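Local coordinates for probable thiol peroxidase (Aquifex aeolicus, PDB 2YZH), which probably reduces hydrogen peroxide and organic hydroperoxides to water and alcohols at the expense of thioredoxin, protecting the cell against oxidative stress, at residues V51-P56 and E64-K69; T83-D88 and R114-Y119; R134-I139 and D161-K166. All coordinates share one frame; numbering follows the deposited sequence.

Interaction 1. Residues V51-P56 and E64-K69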
ATOM      1  N   VAL D  51      -6.028 -21.312 -13.392  1.00 16.69           N
ATOM      2  CA  VAL D  51      -7.100 -21.320 -12.411  1.00 17.03           C
ATOM      3  C   VAL D  51      -6.554 -20.608 -11.180  1.00 17.61           C
ATOM      4  O   VAL D  51      -5.619 -21.086 -10.543  1.00 18.34           O
ATOM      5  CB  VAL D  51      -7.519 -22.754 -12.023  1.00 16.82           C
ATOM      6  CG1 VAL D  51      -8.635 -22.707 -10.978  1.00 16.69           C
ATOM      7  CG2 VAL D  51      -7.981 -23.510 -13.261  1.00 17.85           C
ATOM      8  N   ILE D  52      -7.131 -19.453 -10.869  1.00 17.29           N
ATOM      9  CA  ILE D  52      -6.709 -18.658  -9.727  1.00 14.67           C
ATOM     10  C   ILE D  52      -7.811 -18.724  -8.679  1.00 14.89           C
ATOM     11  O   ILE D  52      -8.936 -18.294  -8.918  1.00 15.79           O
ATOM     12  CB  ILE D  52      -6.467 -17.199 -10.148  1.00 16.95           C
ATOM     13  CG1 ILE D  52      -5.400 -17.157 -11.246  1.00 17.59           C
ATOM     14  CG2 ILE D  52      -6.039 -16.367  -8.950  1.00 16.70           C
ATOM     15  CD1 ILE D  52      -5.196 -15.784 -11.856  1.00 19.99           C
ATOM     16  N   ILE D  53      -7.470 -19.270  -7.519  1.00 14.22           N
ATOM     17  CA  ILE D  53      -8.414 -19.440  -6.428  1.00 13.58           C
ATOM     18  C   ILE D  53      -8.019 -18.535  -5.269  1.00 14.56           C
ATOM     19  O   ILE D  53      -6.944 -18.692  -4.699  1.00 15.79           O
ATOM     20  CB  ILE D  53      -8.401 -20.914  -5.952  1.00 16.82           C
ATOM     21  CG1 ILE D  53      -8.737 -21.829  -7.137  1.00 16.10           C
ATOM     22  CG2 ILE D  53      -9.369 -21.107  -4.787  1.00 17.92           C
ATOM     23  CD1 ILE D  53      -8.443 -23.303  -6.905  1.00 15.25           C
ATOM     24  N   THR D  54      -8.873 -17.581  -4.920  1.00 13.84           N
ATOM     25  CA  THR D  54      -8.538 -16.698  -3.813  1.00 12.78           C
ATOM     26  C   THR D  54      -9.256 -17.116  -2.541  1.00 13.94           C
ATOM     27  O   THR D  54     -10.405 -17.557  -2.577  1.00 13.79           O
ATOM     28  CB  THR D  54      -8.875 -15.222  -4.132  1.00 13.81           C
ATOM     29  OG1 THR D  54     -10.275 -15.091  -4.419  1.00 16.17           O
ATOM     30  CG2 THR D  54      -8.055 -14.744  -5.337  1.00 11.09           C
ATOM     31  N   VAL D  55      -8.553 -17.012  -1.423  1.00 13.18           N
ATOM     32  CA  VAL D  55      -9.118 -17.355  -0.129  1.00 13.75           C
ATOM     33  C   VAL D  55      -8.635 -16.371   0.931  1.00 14.32           C
ATOM     34  O   VAL D  55      -7.576 -15.754   0.797  1.00 13.87           O
ATOM     35  CB  VAL D  55      -8.732 -18.803   0.323  1.00 12.98           C
ATOM     36  CG1 VAL D  55      -9.160 -19.817  -0.733  1.00 11.90           C
ATOM     37  CG2 VAL D  55      -7.228 -18.902   0.582  1.00 13.96           C
ATOM     38  N   PRO D  56      -9.425 -16.196   1.993  1.00 14.33           N
ATOM     39  CA  PRO D  56      -9.078 -15.289   3.087  1.00 13.92           C
ATOM     40  C   PRO D  56      -7.774 -15.702   3.773  1.00 15.22           C
ATOM     41  O   PRO D  56      -6.880 -14.884   3.963  1.00 12.56           O
ATOM     42  CB  PRO D  56     -10.283 -15.403   4.017  1.00 14.92           C
ATOM     43  CG  PRO D  56     -11.406 -15.618   3.067  1.00 14.03           C
ATOM     44  CD  PRO D  56     -10.831 -16.626   2.092  1.00 15.42           C
ATOM     45  N   GLU D  64      -8.757 -24.248   4.301  1.00 22.08           N
ATOM     46  CA  GLU D  64      -7.947 -25.461   4.274  1.00 22.86           C
ATOM     47  C   GLU D  64      -8.713 -26.563   3.554  1.00 22.77           C
ATOM     48  O   GLU D  64      -8.153 -27.285   2.728  1.00 23.25           O
ATOM     49  CB  GLU D  64      -7.599 -25.905   5.697  1.00 25.74           C
ATOM     50  CG  GLU D  64      -6.608 -24.989   6.391  1.00 29.39           C
ATOM     51  CD  GLU D  64      -6.304 -25.418   7.814  1.00 33.68           C
ATOM     52  OE1 GLU D  64      -5.441 -24.777   8.455  1.00 34.60           O
ATOM     53  OE2 GLU D  64      -6.926 -26.389   8.292  1.00 35.02           O
ATOM     54  N   THR D  65     -10.000 -26.677   3.867  1.00 22.45           N
ATOM     55  CA  THR D  65     -10.869 -27.674   3.251  1.00 21.22           C
ATOM     56  C   THR D  65     -11.003 -27.428   1.752  1.00 21.61           C
ATOM     57  O   THR D  65     -10.949 -28.365   0.946  1.00 21.79           O
ATOM     58  CB  THR D  65     -12.279 -27.640   3.888  1.00 23.24           C
ATOM     59  OG1 THR D  65     -12.197 -28.101   5.241  1.00 24.22           O
ATOM     60  CG2 THR D  65     -13.245 -28.516   3.108  1.00 21.49           C
ATOM     61  N   GLU D  66     -11.180 -26.164   1.380  1.00 18.25           N
ATOM     62  CA  GLU D  66     -11.322 -25.811  -0.026  1.00 18.09           C
ATOM     63  C   GLU D  66     -10.055 -26.176  -0.798  1.00 16.97           C
ATOM     64  O   GLU D  66     -10.121 -26.767  -1.875  1.00 16.73           O
ATOM     65  CB  GLU D  66     -11.585 -24.313  -0.177  1.00 18.26           C
ATOM     66  CG  GLU D  66     -11.984 -23.917  -1.588  1.00 20.28           C
ATOM     67  CD  GLU D  66     -11.963 -22.415  -1.814  1.00 19.57           C
ATOM     68  OE1 GLU D  66     -12.165 -21.659  -0.844  1.00 18.47           O
ATOM     69  OE2 GLU D  66     -11.758 -21.999  -2.971  1.00 19.39           O
ATOM     70  N   THR D  67      -8.903 -25.818  -0.239  1.00 18.32           N
ATOM     71  CA  THR D  67      -7.619 -26.095  -0.877  1.00 19.71           C
ATOM     72  C   THR D  67      -7.339 -27.591  -1.021  1.00 21.37           C
ATOM     73  O   THR D  67      -6.826 -28.034  -2.052  1.00 21.70           O
ATOM     74  CB  THR D  67      -6.467 -25.435  -0.100  1.00 20.73           C
ATOM     75  OG1 THR D  67      -6.733 -24.034   0.037  1.00 18.77           O
ATOM     76  CG2 THR D  67      -5.145 -25.622  -0.845  1.00 18.78           C
ATOM     77  N   LYS D  68      -7.666 -28.373   0.003  1.00 22.33           N
ATOM     78  CA  LYS D  68      -7.448 -29.815  -0.077  1.00 24.26           C
ATOM     79  C   LYS D  68      -8.340 -30.419  -1.152  1.00 24.51           C
ATOM     80  O   LYS D  68      -7.915 -31.296  -1.901  1.00 23.41           O
ATOM     81  CB  LYS D  68      -7.751 -30.497   1.262  1.00 27.64           C
ATOM     82  CG  LYS D  68      -6.722 -30.239   2.343  1.00 32.58           C
ATOM     83  CD  LYS D  68      -5.310 -30.548   1.851  1.00 37.68           C
ATOM     84  CE  LYS D  68      -5.086 -32.028   1.554  1.00 39.56           C
ATOM     85  NZ  LYS D  68      -4.847 -32.832   2.791  1.00 41.21           N
ATOM     86  N   LYS D  69      -9.576 -29.933  -1.231  1.00 24.63           N
ATOM     87  CA  LYS D  69     -10.537 -30.436  -2.202  1.00 26.51           C
ATOM     88  C   LYS D  69     -10.103 -30.127  -3.635  1.00 26.17           C
ATOM     89  O   LYS D  69     -10.226 -30.971  -4.523  1.00 25.57           O
ATOM     90  CB  LYS D  69     -11.925 -29.848  -1.916  1.00 29.13           C
ATOM     91  CG  LYS D  69     -13.072 -30.641  -2.536  1.00 35.14           C
ATOM     92  CD  LYS D  69     -14.421 -30.279  -1.911  1.00 37.03           C
ATOM     93  CE  LYS D  69     -14.446 -30.554  -0.406  1.00 39.54           C
ATOM     94  NZ  LYS D  69     -15.752 -30.194   0.230  1.00 38.84           N
TER
HETATM   95  O   HOH W   1     -11.955 -19.420  -3.594  1.00 16.81           O
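The carboxylate of Glu66 is the flat group of this contact, and it turns one broad side to the methyls of Val55 and Ile53. Both come from that same side. Val55 CG1 lies above the plane but out past the oxygen end, 3.5 Å from Glu66 OE1. Ile53 CG2 approaches obliquely at the other oxygen, where 3.1 Å to Glu66 OE2 is tight for a methyl against an oxygen. A water at that end spans the segments, 2.7 Å from Glu66 OE2 and 2.6 Å from Thr54 O. The long reach follows from the torsions: with CG anti to the backbone N (chi1 -170°) and an extended chain beyond it, the side chain carries its carboxylate across a backbone separation of 8.7 Å, measured between the CA atoms of Val55 and Glu66. OE1 also forms a salt bridge with Arg134 NH1, so each oxygen has its own polar partner although apolar methyls lie against the group. Replacing Glu66 with alanine would probably leave Arg134 NH1 without its carboxylate mate and the water without its partner on the helix. Val55 and Arg134 both neighbour Cys63, the predicted peroxidatic cysteine, so this charge pair lies beside the probable active site. In the fold the contact packs helix 61-73 onto strand 49-54 within a beta-alpha-beta unit completed by strand 80-86. Tyr160 of helix 160-170 touches Glu66, while Phe96 of helix 90-100 touches Thr67.

Interaction 2. Residues T83-D88 and R114-Y119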
ATOM      1  N   THR D  83      -3.445 -22.114  -9.005  1.00 17.67           N
ATOM      2  CA  THR D  83      -2.792 -21.412  -7.912  1.00 14.44           C
ATOM      3  C   THR D  83      -3.806 -20.906  -6.890  1.00 13.60           C
ATOM      4  O   THR D  83      -4.795 -20.272  -7.259  1.00 15.33           O
ATOM      5  CB  THR D  83      -1.998 -20.190  -8.428  1.00 14.39           C
ATOM      6  OG1 THR D  83      -1.100 -20.595  -9.472  1.00 16.92           O
ATOM      7  CG2 THR D  83      -1.192 -19.565  -7.295  1.00 16.19           C
ATOM      8  N   VAL D  84      -3.566 -21.201  -5.615  1.00 14.72           N
ATOM      9  CA  VAL D  84      -4.430 -20.725  -4.529  1.00 14.73           C
ATOM     10  C   VAL D  84      -3.727 -19.489  -3.969  1.00 14.54           C
ATOM     11  O   VAL D  84      -2.578 -19.575  -3.541  1.00 16.46           O
ATOM     12  CB  VAL D  84      -4.574 -21.774  -3.403  1.00 16.73           C
ATOM     13  CG1 VAL D  84      -5.398 -21.196  -2.256  1.00 15.38           C
ATOM     14  CG2 VAL D  84      -5.255 -23.028  -3.943  1.00 19.33           C
ATOM     15  N   VAL D  85      -4.409 -18.347  -3.968  1.00 13.17           N
ATOM     16  CA  VAL D  85      -3.800 -17.100  -3.500  1.00 12.31           C
ATOM     17  C   VAL D  85      -4.472 -16.477  -2.283  1.00 12.89           C
ATOM     18  O   VAL D  85      -5.697 -16.413  -2.209  1.00 12.06           O
ATOM     19  CB  VAL D  85      -3.798 -16.047  -4.632  1.00 11.43           C
ATOM     20  CG1 VAL D  85      -3.113 -14.761  -4.161  1.00 12.49           C
ATOM     21  CG2 VAL D  85      -3.091 -16.609  -5.854  1.00 11.65           C
ATOM     22  N   SER D  86      -3.663 -16.002  -1.342  1.00 13.27           N
ATOM     23  CA  SER D  86      -4.184 -15.359  -0.137  1.00 13.76           C
ATOM     24  C   SER D  86      -3.179 -14.332   0.363  1.00 14.19           C
ATOM     25  O   SER D  86      -2.078 -14.200  -0.186  1.00 16.33           O
ATOM     26  CB  SER D  86      -4.420 -16.387   0.967  1.00 12.75           C
ATOM     27  OG  SER D  86      -3.190 -16.744   1.572  1.00 13.79           O
ATOM     28  N   MET D  87      -3.554 -13.609   1.412  1.00 12.60           N
ATOM     29  CA  MET D  87      -2.668 -12.609   1.981  1.00 13.22           C
ATOM     30  C   MET D  87      -1.777 -13.213   3.066  1.00 12.59           C
ATOM     31  O   MET D  87      -1.051 -12.490   3.735  1.00 13.31           O
ATOM     32  CB  MET D  87      -3.476 -11.443   2.565  1.00 16.20           C
ATOM     33  CG  MET D  87      -4.231 -10.624   1.525  1.00 15.63           C
ATOM     34  SD  MET D  87      -3.142  -9.991   0.230  1.00 19.55           S
ATOM     35  CE  MET D  87      -2.551  -8.471   0.963  1.00 18.47           C
ATOM     36  N   ASP D  88      -1.840 -14.529   3.246  1.00 13.88           N
ATOM     37  CA  ASP D  88      -0.999 -15.205   4.243  1.00 14.67           C
ATOM     38  C   ASP D  88       0.449 -14.980   3.839  1.00 15.54           C
ATOM     39  O   ASP D  88       0.743 -14.922   2.649  1.00 15.70           O
ATOM     40  CB  ASP D  88      -1.218 -16.723   4.227  1.00 16.80           C
ATOM     41  CG  ASP D  88      -2.611 -17.131   4.647  1.00 16.81           C
ATOM     42  OD1 ASP D  88      -3.011 -16.798   5.779  1.00 16.88           O
ATOM     43  OD2 ASP D  88      -3.297 -17.795   3.845  1.00 19.78           O
ATOM     44  N   ARG D 114      -0.175  -6.961  -3.246  1.00 10.58           N
ATOM     45  CA  ARG D 114      -1.630  -7.009  -3.154  1.00 12.63           C
ATOM     46  C   ARG D 114      -2.230  -6.758  -4.530  1.00 12.25           C
ATOM     47  O   ARG D 114      -3.168  -5.966  -4.689  1.00 12.97           O
ATOM     48  CB  ARG D 114      -2.154  -5.975  -2.149  1.00 13.39           C
ATOM     49  CG  ARG D 114      -3.585  -6.258  -1.697  1.00 16.20           C
ATOM     50  CD  ARG D 114      -4.011  -5.374  -0.524  1.00 19.32           C
ATOM     51  NE  ARG D 114      -4.173  -3.975  -0.916  1.00 18.73           N
ATOM     52  CZ  ARG D 114      -4.538  -3.007  -0.079  1.00 22.94           C
ATOM     53  NH1 ARG D 114      -4.774  -3.289   1.197  1.00 22.79           N
ATOM     54  NH2 ARG D 114      -4.682  -1.763  -0.517  1.00 21.39           N
ATOM     55  N   ASP D 115      -1.686  -7.444  -5.529  1.00 10.14           N
ATOM     56  CA  ASP D 115      -2.164  -7.293  -6.898  1.00  9.41           C
ATOM     57  C   ASP D 115      -3.565  -7.847  -7.109  1.00  9.33           C
ATOM     58  O   ASP D 115      -4.234  -7.466  -8.062  1.00  9.87           O
ATOM     59  CB  ASP D 115      -1.210  -7.974  -7.888  1.00 10.70           C
ATOM     60  CG  ASP D 115      -0.015  -7.102  -8.237  1.00 12.87           C
ATOM     61  OD1 ASP D 115      -0.202  -5.875  -8.375  1.00  9.94           O
ATOM     62  OD2 ASP D 115       1.099  -7.642  -8.392  1.00 13.11           O
ATOM     63  N   MET D 116      -4.021  -8.741  -6.234  1.00  9.68           N
ATOM     64  CA  MET D 116      -5.352  -9.297  -6.430  1.00 10.94           C
ATOM     65  C   MET D 116      -6.451  -8.247  -6.278  1.00 11.30           C
ATOM     66  O   MET D 116      -7.619  -8.525  -6.542  1.00 10.54           O
ATOM     67  CB  MET D 116      -5.590 -10.494  -5.501  1.00 11.42           C
ATOM     68  CG  MET D 116      -4.708 -11.699  -5.846  1.00  9.42           C
ATOM     69  SD  MET D 116      -4.687 -12.109  -7.633  1.00 13.77           S
ATOM     70  CE  MET D 116      -6.326 -12.836  -7.866  1.00 12.84           C
ATOM     71  N   GLU D 117      -6.082  -7.041  -5.849  1.00 10.68           N
ATOM     72  CA  GLU D 117      -7.064  -5.963  -5.751  1.00 10.34           C
ATOM     73  C   GLU D 117      -7.552  -5.725  -7.181  1.00 12.21           C
ATOM     74  O   GLU D 117      -8.689  -5.289  -7.409  1.00 10.45           O
ATOM     75  CB  GLU D 117      -6.419  -4.665  -5.237  1.00 12.67           C
ATOM     76  CG  GLU D 117      -7.402  -3.489  -5.167  1.00 13.42           C
ATOM     77  CD  GLU D 117      -6.739  -2.160  -4.833  1.00 18.23           C
ATOM     78  OE1 GLU D 117      -5.772  -2.153  -4.043  1.00 19.28           O
ATOM     79  OE2 GLU D 117      -7.199  -1.117  -5.350  1.00 20.01           O
ATOM     80  N   LYS D 118      -6.681  -6.016  -8.147  1.00  8.99           N
ATOM     81  CA  LYS D 118      -7.009  -5.815  -9.556  1.00 10.18           C
ATOM     82  C   LYS D 118      -8.069  -6.789 -10.058  1.00 10.83           C
ATOM     83  O   LYS D 118      -8.588  -6.631 -11.165  1.00 10.77           O
ATOM     84  CB  LYS D 118      -5.742  -5.923 -10.415  1.00 10.93           C
ATOM     85  CG  LYS D 118      -4.750  -4.791 -10.155  1.00 11.01           C
ATOM     86  CD  LYS D 118      -3.385  -5.089 -10.749  1.00 11.23           C
ATOM     87  CE  LYS D 118      -2.399  -3.983 -10.394  1.00 12.00           C
ATOM     88  NZ  LYS D 118      -0.997  -4.378 -10.699  1.00  9.68           N
ATOM     89  N   TYR D 119      -8.390  -7.788  -9.241  1.00  9.55           N
ATOM     90  CA  TYR D 119      -9.400  -8.773  -9.601  1.00 10.97           C
ATOM     91  C   TYR D 119     -10.725  -8.490  -8.902  1.00 12.43           C
ATOM     92  O   TYR D 119     -11.681  -9.257  -9.028  1.00 12.37           O
ATOM     93  CB  TYR D 119      -8.920 -10.191  -9.262  1.00  9.34           C
ATOM     94  CG  TYR D 119      -8.019 -10.806 -10.321  1.00 11.60           C
ATOM     95  CD1 TYR D 119      -6.708 -10.369 -10.496  1.00 10.74           C
ATOM     96  CD2 TYR D 119      -8.490 -11.822 -11.156  1.00 12.18           C
ATOM     97  CE1 TYR D 119      -5.884 -10.930 -11.478  1.00 12.18           C
ATOM     98  CE2 TYR D 119      -7.677 -12.385 -12.139  1.00 13.73           C
ATOM     99  CZ  TYR D 119      -6.377 -11.935 -12.294  1.00 11.88           C
ATOM    100  OH  TYR D 119      -5.580 -12.489 -13.275  1.00 13.82           O
TER
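The backbones stay well apart, with CA atoms 8.5 Å from each other for Val85 and Met116 and 7.7 Å for Met87 and Arg114, so side chains alone make the junction. The order of these pairs shows that the two segments run in opposing senses past each other. Val85 points toward the 3-10 segment and sets its CG1 3.8 Å from Met116 CG, an apolar touch between side chains that meet at an angle. Further along, the methyl of Met87 does the work: CE lies 3.6 Å from Arg114 CG and close to CD as well, against the aliphatic part of the arginine and not its guanidinium group. Met87 gets there by bending at chi2 (-55°) and chi3 (-86°), which swings its end to a partner that CB does not face. Met116 is bent likewise, and its own CE comes to rest 3.5 Å above the plane of the Tyr119 ring, offset toward the rim. Each segment is also braced from within. Ser86 OG accepts from Asp88 N at 3.1 Å, an ST turn, and donates to Asp88 OD2 from above the carboxylate plane. Lys118 NZ forms a salt bridge of 2.9 Å with Asp115 OD1, and also pairs with Asp115 of the second subunit. The carboxylate of Asp110 receives the backbone N-H groups of Asp115 and Met116 at the start of the 3-10 segment. Met116 also touches Ile52 and Thr54, so the segment covers the face of the sheet turned away from helix 61-73. This is the central sheet of the thioredoxin fold in a peroxiredoxin, packed here by the connection between strands 106-109 and 135-139.

Interaction 3. Residues R134-I139 and D161-K166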
ATOM      1  N   ARG D 134     -13.415 -15.022  -1.099  1.00 14.71           N
ATOM      2  CA  ARG D 134     -13.343 -16.353  -1.690  1.00 14.50           C
ATOM      3  C   ARG D 134     -13.897 -16.333  -3.107  1.00 14.38           C
ATOM      4  O   ARG D 134     -15.096 -16.119  -3.322  1.00 13.43           O
ATOM      5  CB  ARG D 134     -14.124 -17.341  -0.819  1.00 14.80           C
ATOM      6  CG  ARG D 134     -13.817 -18.813  -1.075  1.00 16.71           C
ATOM      7  CD  ARG D 134     -14.653 -19.701  -0.147  1.00 13.97           C
ATOM      8  NE  ARG D 134     -14.535 -19.301   1.256  1.00 14.96           N
ATOM      9  CZ  ARG D 134     -13.434 -19.440   1.989  1.00 17.47           C
ATOM     10  NH1 ARG D 134     -12.341 -19.977   1.457  1.00 17.50           N
ATOM     11  NH2 ARG D 134     -13.418 -19.031   3.250  1.00 16.88           N
ATOM     12  N   ALA D 135     -13.020 -16.552  -4.081  1.00 11.70           N
ATOM     13  CA  ALA D 135     -13.437 -16.538  -5.473  1.00 13.33           C
ATOM     14  C   ALA D 135     -12.597 -17.473  -6.328  1.00 14.38           C
ATOM     15  O   ALA D 135     -11.557 -17.973  -5.890  1.00 16.40           O
ATOM     16  CB  ALA D 135     -13.342 -15.125  -6.026  1.00 12.62           C
ATOM     17  N   VAL D 136     -13.064 -17.702  -7.548  1.00 14.47           N
ATOM     18  CA  VAL D 136     -12.368 -18.550  -8.500  1.00 15.06           C
ATOM     19  C   VAL D 136     -12.417 -17.908  -9.869  1.00 15.12           C
ATOM     20  O   VAL D 136     -13.465 -17.444 -10.310  1.00 16.88           O
ATOM     21  CB  VAL D 136     -12.999 -19.950  -8.601  1.00 13.21           C
ATOM     22  CG1 VAL D 136     -12.238 -20.780  -9.641  1.00 16.70           C
ATOM     23  CG2 VAL D 136     -12.954 -20.636  -7.254  1.00 14.14           C
ATOM     24  N   PHE D 137     -11.267 -17.877 -10.533  1.00 14.29           N
ATOM     25  CA  PHE D 137     -11.157 -17.308 -11.865  1.00 15.40           C
ATOM     26  C   PHE D 137     -10.494 -18.347 -12.741  1.00 16.41           C
ATOM     27  O   PHE D 137      -9.617 -19.070 -12.286  1.00 15.52           O
ATOM     28  CB  PHE D 137     -10.260 -16.064 -11.854  1.00 14.14           C
ATOM     29  CG  PHE D 137     -10.773 -14.956 -10.991  1.00 14.27           C
ATOM     30  CD1 PHE D 137     -11.732 -14.076 -11.468  1.00 14.27           C
ATOM     31  CD2 PHE D 137     -10.326 -14.824  -9.679  1.00 14.17           C
ATOM     32  CE1 PHE D 137     -12.253 -13.074 -10.647  1.00 14.08           C
ATOM     33  CE2 PHE D 137     -10.840 -13.831  -8.853  1.00 15.19           C
ATOM     34  CZ  PHE D 137     -11.806 -12.955  -9.341  1.00 13.56           C
ATOM     35  N   ILE D 138     -10.929 -18.433 -13.988  1.00 15.50           N
ATOM     36  CA  ILE D 138     -10.303 -19.344 -14.930  1.00 16.66           C
ATOM     37  C   ILE D 138      -9.921 -18.464 -16.104  1.00 14.38           C
ATOM     38  O   ILE D 138     -10.764 -17.763 -16.665  1.00 15.27           O
ATOM     39  CB  ILE D 138     -11.250 -20.464 -15.388  1.00 15.67           C
ATOM     40  CG1 ILE D 138     -11.671 -21.307 -14.182  1.00 15.90           C
ATOM     41  CG2 ILE D 138     -10.536 -21.355 -16.394  1.00 18.69           C
ATOM     42  CD1 ILE D 138     -12.659 -22.412 -14.525  1.00 19.35           C
ATOM     43  N   ILE D 139      -8.639 -18.479 -16.443  1.00 15.09           N
ATOM     44  CA  ILE D 139      -8.111 -17.664 -17.528  1.00 14.63           C
ATOM     45  C   ILE D 139      -7.759 -18.548 -18.717  1.00 16.39           C
ATOM     46  O   ILE D 139      -7.098 -19.574 -18.548  1.00 17.29           O
ATOM     47  CB  ILE D 139      -6.834 -16.919 -17.066  1.00 15.57           C
ATOM     48  CG1 ILE D 139      -7.077 -16.262 -15.699  1.00 16.14           C
ATOM     49  CG2 ILE D 139      -6.412 -15.900 -18.109  1.00 13.89           C
ATOM     50  CD1 ILE D 139      -8.315 -15.381 -15.622  1.00 17.86           C
ATOM     51  N   ASP D 161     -17.445 -28.629  -8.532  1.00 28.74           N
ATOM     52  CA  ASP D 161     -17.741 -29.264  -9.812  1.00 29.60           C
ATOM     53  C   ASP D 161     -17.823 -28.284 -10.976  1.00 28.42           C
ATOM     54  O   ASP D 161     -17.296 -28.551 -12.055  1.00 27.68           O
ATOM     55  CB  ASP D 161     -19.055 -30.046  -9.721  1.00 33.15           C
ATOM     56  CG  ASP D 161     -19.007 -31.136  -8.672  1.00 37.32           C
ATOM     57  OD1 ASP D 161     -18.061 -31.953  -8.709  1.00 38.17           O
ATOM     58  OD2 ASP D 161     -19.917 -31.174  -7.813  1.00 39.31           O
ATOM     59  N   GLU D 162     -18.488 -27.156 -10.754  1.00 28.11           N
ATOM     60  CA  GLU D 162     -18.649 -26.145 -11.792  1.00 29.08           C
ATOM     61  C   GLU D 162     -17.298 -25.713 -12.355  1.00 26.59           C
ATOM     62  O   GLU D 162     -17.139 -25.546 -13.563  1.00 27.73           O
ATOM     63  CB  GLU D 162     -19.397 -24.932 -11.228  1.00 30.34           C
ATOM     64  CG  GLU D 162     -19.730 -23.867 -12.258  1.00 35.25           C
ATOM     65  CD  GLU D 162     -20.589 -22.754 -11.689  1.00 37.66           C
ATOM     66  OE1 GLU D 162     -21.724 -23.042 -11.247  1.00 40.29           O
ATOM     67  OE2 GLU D 162     -20.131 -21.593 -11.679  1.00 36.78           O
ATOM     68  N   VAL D 163     -16.325 -25.536 -11.470  1.00 26.29           N
ATOM     69  CA  VAL D 163     -14.989 -25.133 -11.884  1.00 24.77           C
ATOM     70  C   VAL D 163     -14.354 -26.237 -12.732  1.00 25.97           C
ATOM     71  O   VAL D 163     -13.927 -25.999 -13.864  1.00 25.78           O
ATOM     72  CB  VAL D 163     -14.096 -24.858 -10.654  1.00 23.59           C
ATOM     73  CG1 VAL D 163     -12.702 -24.486 -11.099  1.00 22.70           C
ATOM     74  CG2 VAL D 163     -14.700 -23.739  -9.808  1.00 22.60           C
ATOM     75  N   VAL D 164     -14.307 -27.445 -12.179  1.00 27.16           N
ATOM     76  CA  VAL D 164     -13.722 -28.594 -12.867  1.00 28.77           C
ATOM     77  C   VAL D 164     -14.269 -28.773 -14.281  1.00 28.25           C
ATOM     78  O   VAL D 164     -13.506 -28.948 -15.228  1.00 28.19           O
ATOM     79  CB  VAL D 164     -13.971 -29.897 -12.078  1.00 30.27           C
ATOM     80  CG1 VAL D 164     -13.394 -31.086 -12.838  1.00 31.54           C
ATOM     81  CG2 VAL D 164     -13.342 -29.794 -10.700  1.00 30.29           C
ATOM     82  N   ASN D 165     -15.589 -28.728 -14.425  1.00 29.26           N
ATOM     83  CA  ASN D 165     -16.205 -28.898 -15.737  1.00 29.58           C
ATOM     84  C   ASN D 165     -15.772 -27.818 -16.721  1.00 28.68           C
ATOM     85  O   ASN D 165     -15.524 -28.103 -17.892  1.00 28.22           O
ATOM     86  CB  ASN D 165     -17.729 -28.900 -15.616  1.00 32.86           C
ATOM     87  CG  ASN D 165     -18.236 -29.984 -14.683  1.00 34.64           C
ATOM     88  OD1 ASN D 165     -17.748 -31.115 -14.707  1.00 36.37           O
ATOM     89  ND2 ASN D 165     -19.224 -29.646 -13.862  1.00 36.39           N
ATOM     90  N   LYS D 166     -15.676 -26.580 -16.247  1.00 26.88           N
ATOM     91  CA  LYS D 166     -15.267 -25.482 -17.109  1.00 25.34           C
ATOM     92  C   LYS D 166     -13.830 -25.685 -17.586  1.00 25.80           C
ATOM     93  O   LYS D 166     -13.529 -25.512 -18.769  1.00 26.90           O
ATOM     94  CB  LYS D 166     -15.387 -24.149 -16.364  1.00 25.94           C
ATOM     95  CG  LYS D 166     -15.109 -22.939 -17.239  1.00 26.15           C
ATOM     96  CD  LYS D 166     -16.112 -22.838 -18.375  1.00 27.12           C
ATOM     97  CE  LYS D 166     -15.798 -21.663 -19.278  1.00 28.85           C
ATOM     98  NZ  LYS D 166     -16.806 -21.507 -20.370  1.00 33.54           N
TER
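Ile138 lays its CD1 methyl across the base of the Lys166 side chain, 3.7 Å from Lys166 CG and equally near CB. The same methyl is 4.0 Å from Val163 CG1 and also approaches the carbonyl oxygen of Val163, so one atom reaches two successive turns of the helix surface. Its position follows from an extended chi2 (178°), which drives CD1 straight out from the strand. One step back along that face, Val136 and Val163 meet tip to tip: Val136 CG1 is 3.9 Å from Val163 CG2 and about as far from CG1, and thus sits against both branches of the helix valine. Val136 and Ile138 point toward the helix, whereas Phe137 between them points away, its ring engaging Tyr119 edge-to-face. The segment axes support this reading, since strand 135-139 and helix 161-166 lie almost parallel, 5° between their N-to-C directions, with a closest approach of 10.0 Å. Such a layer spacing is bridged by branched aliphatic residues from both elements. The helix is thereby laid along the strand, and Tyr147 and Gln149 of the adjoining strand 145-150 touch Val163 as well. Phe70 of helix 61-73 reaches Val163 from the neighbouring helix. Lys166 shows a divided character: CB and CG belong to the apolar layer, while a bend at chi2 (62°) leads the amine away to a salt bridge with Glu169. Across the two segments, then, the contact is one of methyls and methylenes; shape and burial hold it, and the lysine charge is met within the helix, apart from the strand.

In the fold
From the N terminus, interaction 1 closes first, joining strand 49-54 to the helix that follows it across a short loop. Interaction 2 then spans a longer excursion, through helix 90-100 and strand 106-109, to bring 114-119 back against strand 80-86. Interaction 3 closes last, joining strand 135-139 to the C-terminal helix. The three are in series, neither nested nor crossing. The sheet unites them: strand 49-54 is flanked by 80-86 and 135-139, with Ile53 O 2.7 Å from Val85 N and Ile52 O 2.9 Å from Phe137 N. Interactions 1 and 3 add helices on one face; interaction 2 covers the other.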